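Citrate synthase (Metallosphaera sedula, PDB 6ABX) probably catalyses the condensation of acetyl-CoA with oxaloacetate and water to give citrate and CoA, a step of the tricarboxylic acid cycle. Local coordinates at residues K54-R58 against H59-D63; L169-S172 against L173-M177. One frame throughout, in Å; residues are numbered along the deposited sequence.

Interaction 1: K54-R58 against H59-D63; sequences KLPTR and HELDD
The backbone N of Thr57 donates to OE1 of Glu60 over 2.8 Å, a nearly straight bond with an N-H...O angle of 169°. It reaches the oxygen on its anti side and comes in 27° out of the carboxylate plane. The same OE1 rests against CA of Pro56 at 3.4 Å. NZ of Lys54 lies beside both oxygens of the group, and its long salt bridge runs to OE2 of Glu60 at 3.9 Å. The two side chains meet at about a right angle; NZ also makes a weak hydrogen bond to the hydroxyl of Tyr48 on helix 43-52.

The bond is returned in the opposite direction: OG1 of Thr57 accepts from the backbone N of Glu60 at 3.1 Å. Each residue thus ties its side chain to the other's amide, which makes the pair a capping box at the start of helix 58-69, with Thr57 as N-cap. Two torsions bring these groups together. Thr57 holds OG1 between its N and carbonyl carbon, facing into the first turn, and Glu60 swings CG beside its own N (chi1 -72°) and then runs extended, which carries the carboxylate back to the N-cap. The amides of Thr57 and Glu60, at the helix start, are thus bonded by side-chain atoms. Ordinary helical bonding takes over at once, from Leu61 N to Thr57 O at 2.9 Å and from Asp62 N to Arg58 O at 3.0 Å.

Beside the cap, CG of Pro56 lies against CB of Leu61 at 3.9 Å, an apolar contact on the buried side of the turn. The second subunit comes close here: Arg370 of that chain donates through NH1 to the carbonyl of Pro56, and its Ile367 packs on Leu61.

Interaction 2: L169-S172 against L173-M177; sequences LDVS and LMLHM
Ser172 O receives ND1 of His176 at 2.8 Å, with an N-H...O angle of 170°. The oxygen lies in the plane of the imidazole, at its edge, although the ring nitrogen itself sits 27° off the carbonyl plane of Ser172. The bond requires a proton on ND1. Folding CG beside the backbone N of His176 (chi1 -73°) brings the ring edge back to the Ser172 carbonyl. ND1 thus bonds the carbonyl four residues back, while the backbone N of His176 bonds Leu173 O.

Three helical bonds accompany it: Leu173 N bonds to Leu169 O, Met174 N to Asp170 O, and Leu175 N to Val171 O at 3.0 Å. The type I turn from Met174 to Met177 includes His176, and the imidazole bond ties this turn back to Ser172, within helix 163-174.

Side chains one turn apart flank these bonds. CG of Leu169 meets CD1 of Leu173 at 3.8 Å. Val171 and Leu175 run side by side in the same direction, with CG1 and CD1 4.1 Å apart. Met174 bends at its thioether, and its CE comes back to CG2 of Val171 at 3.9 Å and to OD2 of Asp170 at 3.7 Å. That buried carboxylate is fixed from outside, OD1 by the hydroxyl of Ser149 and OD2 by the amide of Phe43.

The side chain of His176 lies about 6 Å from the bound citrate, and His176 O accepts from NE of Arg332, which binds oxaloacetate; the imidazole meets Phe328 edge to face. Around this part of the helix, Leu169 packs on Phe152 of helix 148-157, Met174 on Val46 of helix 43-52, Val171 on Ile265 of helix 261-270, and Ser172 on Val313 of helix 310-316.

In the fold
Interaction 1 comes first along the chain and lies at the periphery, about 25 Å from the chain centre; interaction 2 follows more than a hundred residues later, its centre only about 9 Å from that point. Their centres are 19 Å apart, and their nearest atoms, about 9 Å apart, do not touch. Both pack against helix 43-52: residues 54-63 through Leu55, Pro56 and Glu60, residues 169-177 through Met174 and Met177. Within this largely helical enzyme, one contact starts helix 58-69 beside the second subunit, and the other lies toward the C-terminal part of helix 163-174, near the bound citrate.

Interaction 1: K54-R58 against H59-D63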
loop_
_atom_site.group_PDB
_atom_site.type_symbol
_atom_site.label_atom_id
_atom_site.label_comp_id
_atom_site.label_asym_id
_atom_site.label_seq_id
_atom_site.Cartn_x
_atom_site.Cartn_y
_atom_site.Cartn_z
ATOM N N LYS A 54 20.676 4.799 -18.001
ATOM C CA LYS A 54 21.506 4.635 -19.187
ATOM C C LYS A 54 21.804 3.163 -19.396
ATOM O O LYS A 54 21.754 2.370 -18.448
ATOM C CB LYS A 54 22.802 5.435 -19.022
ATOM C CG LYS A 54 23.758 4.919 -17.970
ATOM C CD LYS A 54 24.907 5.880 -17.649
ATOM C CE LYS A 54 25.948 5.352 -16.660
ATOM N NZ LYS A 54 25.463 4.250 -15.777
ATOM N N LEU A 55 22.111 2.799 -20.647
ATOM C CA LEU A 55 22.570 1.434 -20.900
ATOM C C LEU A 55 23.940 1.229 -20.265
ATOM O O LEU A 55 24.851 2.085 -20.344
ATOM C CB LEU A 55 22.593 1.128 -22.390
ATOM C CG LEU A 55 21.247 1.061 -23.105
ATOM C CD1 LEU A 55 21.427 1.034 -24.594
ATOM C CD2 LEU A 55 20.436 -0.136 -22.664
ATOM N N PRO A 56 24.175 0.048 -19.669
ATOM C CA PRO A 56 25.435 -0.205 -18.989
ATOM C C PRO A 56 26.570 -0.576 -19.947
ATOM O O PRO A 56 26.335 -1.206 -20.945
ATOM C CB PRO A 56 25.109 -1.427 -18.122
ATOM C CG PRO A 56 24.061 -2.150 -18.929
ATOM C CD PRO A 56 23.190 -1.038 -19.480
ATOM N N THR A 57 27.802 -0.286 -19.533
ATOM C CA THR A 57 28.939 -0.915 -20.216
ATOM C C THR A 57 29.036 -2.389 -19.848
ATOM O O THR A 57 28.366 -2.879 -18.979
ATOM C CB THR A 57 30.250 -0.208 -19.859
ATOM O OG1 THR A 57 30.476 -0.455 -18.477
ATOM C CG2 THR A 57 30.181 1.270 -20.132
ATOM N N ARG A 58 29.879 -3.116 -20.586
ATOM C CA ARG A 58 30.149 -4.493 -20.293
ATOM C C ARG A 58 30.534 -4.687 -18.812
ATOM O O ARG A 58 29.999 -5.538 -18.117
ATOM C CB ARG A 58 31.232 -4.976 -21.273
ATOM C CG ARG A 58 31.530 -6.464 -21.249
ATOM C CD ARG A 58 32.500 -6.757 -22.417
ATOM N NE ARG A 58 33.643 -7.527 -21.968
ATOM C CZ ARG A 58 34.905 -7.140 -22.036
ATOM N NH1 ARG A 58 35.271 -6.165 -22.852
ATOM N NH2 ARG A 58 35.802 -7.754 -21.289
ATOM N N HIS A 59 31.460 -3.893 -18.296
ATOM C CA HIS A 59 31.894 -4.015 -16.909
ATOM C C HIS A 59 30.759 -3.668 -15.935
ATOM O O HIS A 59 30.599 -4.348 -14.927
ATOM C CB HIS A 59 33.087 -3.068 -16.660
ATOM C CG HIS A 59 33.559 -3.008 -15.239
ATOM N ND1 HIS A 59 33.347 -1.888 -14.441
ATOM C CD2 HIS A 59 34.266 -3.883 -14.476
ATOM C CE1 HIS A 59 33.902 -2.089 -13.253
ATOM N NE2 HIS A 59 34.467 -3.298 -13.256
ATOM N N GLU A 60 30.002 -2.597 -16.223
ATOM C CA GLU A 60 28.938 -2.178 -15.352
ATOM C C GLU A 60 27.890 -3.294 -15.273
ATOM O O GLU A 60 27.400 -3.602 -14.155
ATOM C CB GLU A 60 28.280 -0.890 -15.821
ATOM C CG GLU A 60 29.164 0.335 -15.631
ATOM C CD GLU A 60 28.646 1.574 -16.313
ATOM O OE1 GLU A 60 27.881 1.457 -17.286
ATOM O OE2 GLU A 60 28.978 2.670 -15.842
ATOM N N LEU A 61 27.616 -3.934 -16.410
ATOM C CA LEU A 61 26.545 -4.957 -16.436
ATOM C C LEU A 61 27.020 -6.223 -15.709
ATOM O O LEU A 61 26.292 -6.806 -14.958
ATOM C CB LEU A 61 26.111 -5.268 -17.855
ATOM C CG LEU A 61 24.996 -6.312 -17.990
ATOM C CD1 LEU A 61 23.770 -5.963 -17.155
ATOM C CD2 LEU A 61 24.632 -6.466 -19.457
ATOM N N ASP A 62 28.285 -6.590 -15.902
ATOM C CA ASP A 62 28.883 -7.743 -15.209
ATOM C C ASP A 62 28.813 -7.568 -13.682
ATOM O O ASP A 62 28.422 -8.464 -12.965
ATOM C CB ASP A 62 30.347 -7.936 -15.601
ATOM C CG ASP A 62 30.869 -9.262 -15.075
ATOM O OD1 ASP A 62 30.268 -10.321 -15.445
ATOM O OD2 ASP A 62 31.803 -9.233 -14.253
ATOM N N ASP A 63 29.195 -6.391 -13.182
ATOM C CA ASP A 63 29.125 -6.107 -11.756
ATOM C C ASP A 63 27.674 -6.197 -11.252
ATOM O O ASP A 63 27.413 -6.684 -10.183
ATOM C CB ASP A 63 29.698 -4.725 -11.411
ATOM C CG ASP A 63 31.205 -4.680 -11.569
ATOM O OD1 ASP A 63 31.788 -5.748 -11.851
ATOM O OD2 ASP A 63 31.762 -3.584 -11.408
#

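Interaction 2: L169-S172 against L173-M177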
loop_
_atom_site.group_PDB
_atom_site.type_symbol
_atom_site.label_atom_id
_atom_site.label_comp_id
_atom_site.label_asym_id
_atom_site.label_seq_id
_atom_site.Cartn_x
_atom_site.Cartn_y
_atom_site.Cartn_z
ATOM N N LEU A 169 11.180 -16.371 -21.186
ATOM C CA LEU A 169 10.875 -15.831 -19.839
ATOM C C LEU A 169 11.483 -14.428 -19.697
ATOM O O LEU A 169 10.833 -13.476 -19.175
ATOM C CB LEU A 169 11.404 -16.721 -18.720
ATOM C CG LEU A 169 11.135 -16.160 -17.330
ATOM C CD1 LEU A 169 9.678 -15.896 -17.097
ATOM C CD2 LEU A 169 11.666 -17.101 -16.256
ATOM N N ASP A 170 12.733 -14.260 -20.165
ATOM C CA ASP A 170 13.437 -13.016 -20.043
ATOM C C ASP A 170 12.647 -11.883 -20.738
ATOM O O ASP A 170 12.410 -10.814 -20.195
ATOM C CB ASP A 170 14.825 -13.191 -20.640
ATOM C CG ASP A 170 15.799 -12.220 -20.051
ATOM O OD1 ASP A 170 16.087 -12.340 -18.803
ATOM O OD2 ASP A 170 16.186 -11.353 -20.812
ATOM N N VAL A 171 12.231 -12.103 -21.972
ATOM C CA VAL A 171 11.424 -11.125 -22.675
ATOM C C VAL A 171 10.083 -10.882 -21.969
ATOM O O VAL A 171 9.696 -9.682 -21.765
ATOM C CB VAL A 171 11.207 -11.542 -24.135
ATOM C CG1 VAL A 171 10.196 -10.628 -24.843
ATOM C CG2 VAL A 171 12.514 -11.578 -24.894
ATOM N N SER A 172 9.359 -11.953 -21.577
ATOM C CA SER A 172 8.129 -11.775 -20.906
ATOM C C SER A 172 8.247 -10.928 -19.626
ATOM O O SER A 172 7.386 -10.050 -19.398
ATOM C CB SER A 172 7.484 -13.113 -20.615
ATOM O OG SER A 172 7.476 -13.887 -21.785
ATOM N N LEU A 173 9.327 -11.094 -18.834
ATOM C CA LEU A 173 9.551 -10.252 -17.669
ATOM C C LEU A 173 9.903 -8.814 -18.082
ATOM O O LEU A 173 9.317 -7.861 -17.506
ATOM C CB LEU A 173 10.662 -10.850 -16.797
ATOM C CG LEU A 173 10.335 -12.198 -16.158
ATOM C CD1 LEU A 173 11.572 -12.796 -15.519
ATOM C CD2 LEU A 173 9.200 -12.045 -15.154
ATOM N N MET A 174 10.748 -8.602 -19.124
ATOM C CA MET A 174 11.115 -7.206 -19.504
ATOM C C MET A 174 9.839 -6.433 -19.879
ATOM O O MET A 174 9.648 -5.243 -19.552
ATOM C CB MET A 174 12.098 -7.150 -20.715
ATOM C CG MET A 174 13.490 -7.600 -20.381
ATOM S SD MET A 174 14.696 -7.445 -21.784
ATOM C CE MET A 174 14.261 -8.883 -22.722
ATOM N N LEU A 175 8.890 -7.112 -20.532
ATOM C CA LEU A 175 7.653 -6.527 -20.997
ATOM C C LEU A 175 6.757 -6.026 -19.860
ATOM O O LEU A 175 5.906 -5.182 -20.159
ATOM C CB LEU A 175 6.845 -7.514 -21.832
ATOM C CG LEU A 175 7.464 -7.883 -23.180
ATOM C CD1 LEU A 175 6.622 -8.909 -23.925
ATOM C CD2 LEU A 175 7.641 -6.665 -24.037
ATOM N N HIS A 176 6.946 -6.528 -18.639
ATOM C CA HIS A 176 6.160 -6.175 -17.458
ATOM C C HIS A 176 6.850 -5.184 -16.504
ATOM O O HIS A 176 6.273 -4.864 -15.470
ATOM C CB HIS A 176 5.755 -7.440 -16.708
ATOM C CG HIS A 176 4.696 -8.230 -17.402
ATOM N ND1 HIS A 176 4.992 -9.156 -18.377
ATOM C CD2 HIS A 176 3.357 -8.247 -17.247
ATOM C CE1 HIS A 176 3.844 -9.696 -18.812
ATOM N NE2 HIS A 176 2.822 -9.113 -18.175
ATOM N N MET A 177 8.067 -4.681 -16.817
ATOM C CA MET A 177 8.843 -3.985 -15.819
ATOM C C MET A 177 8.236 -2.616 -15.507
ATOM O O MET A 177 8.294 -2.230 -14.339
ATOM C CB MET A 177 10.274 -3.799 -16.280
ATOM C CG MET A 177 11.055 -5.089 -16.122
ATOM S SD MET A 177 12.748 -4.861 -16.750
ATOM C CE MET A 177 13.461 -6.446 -16.338
#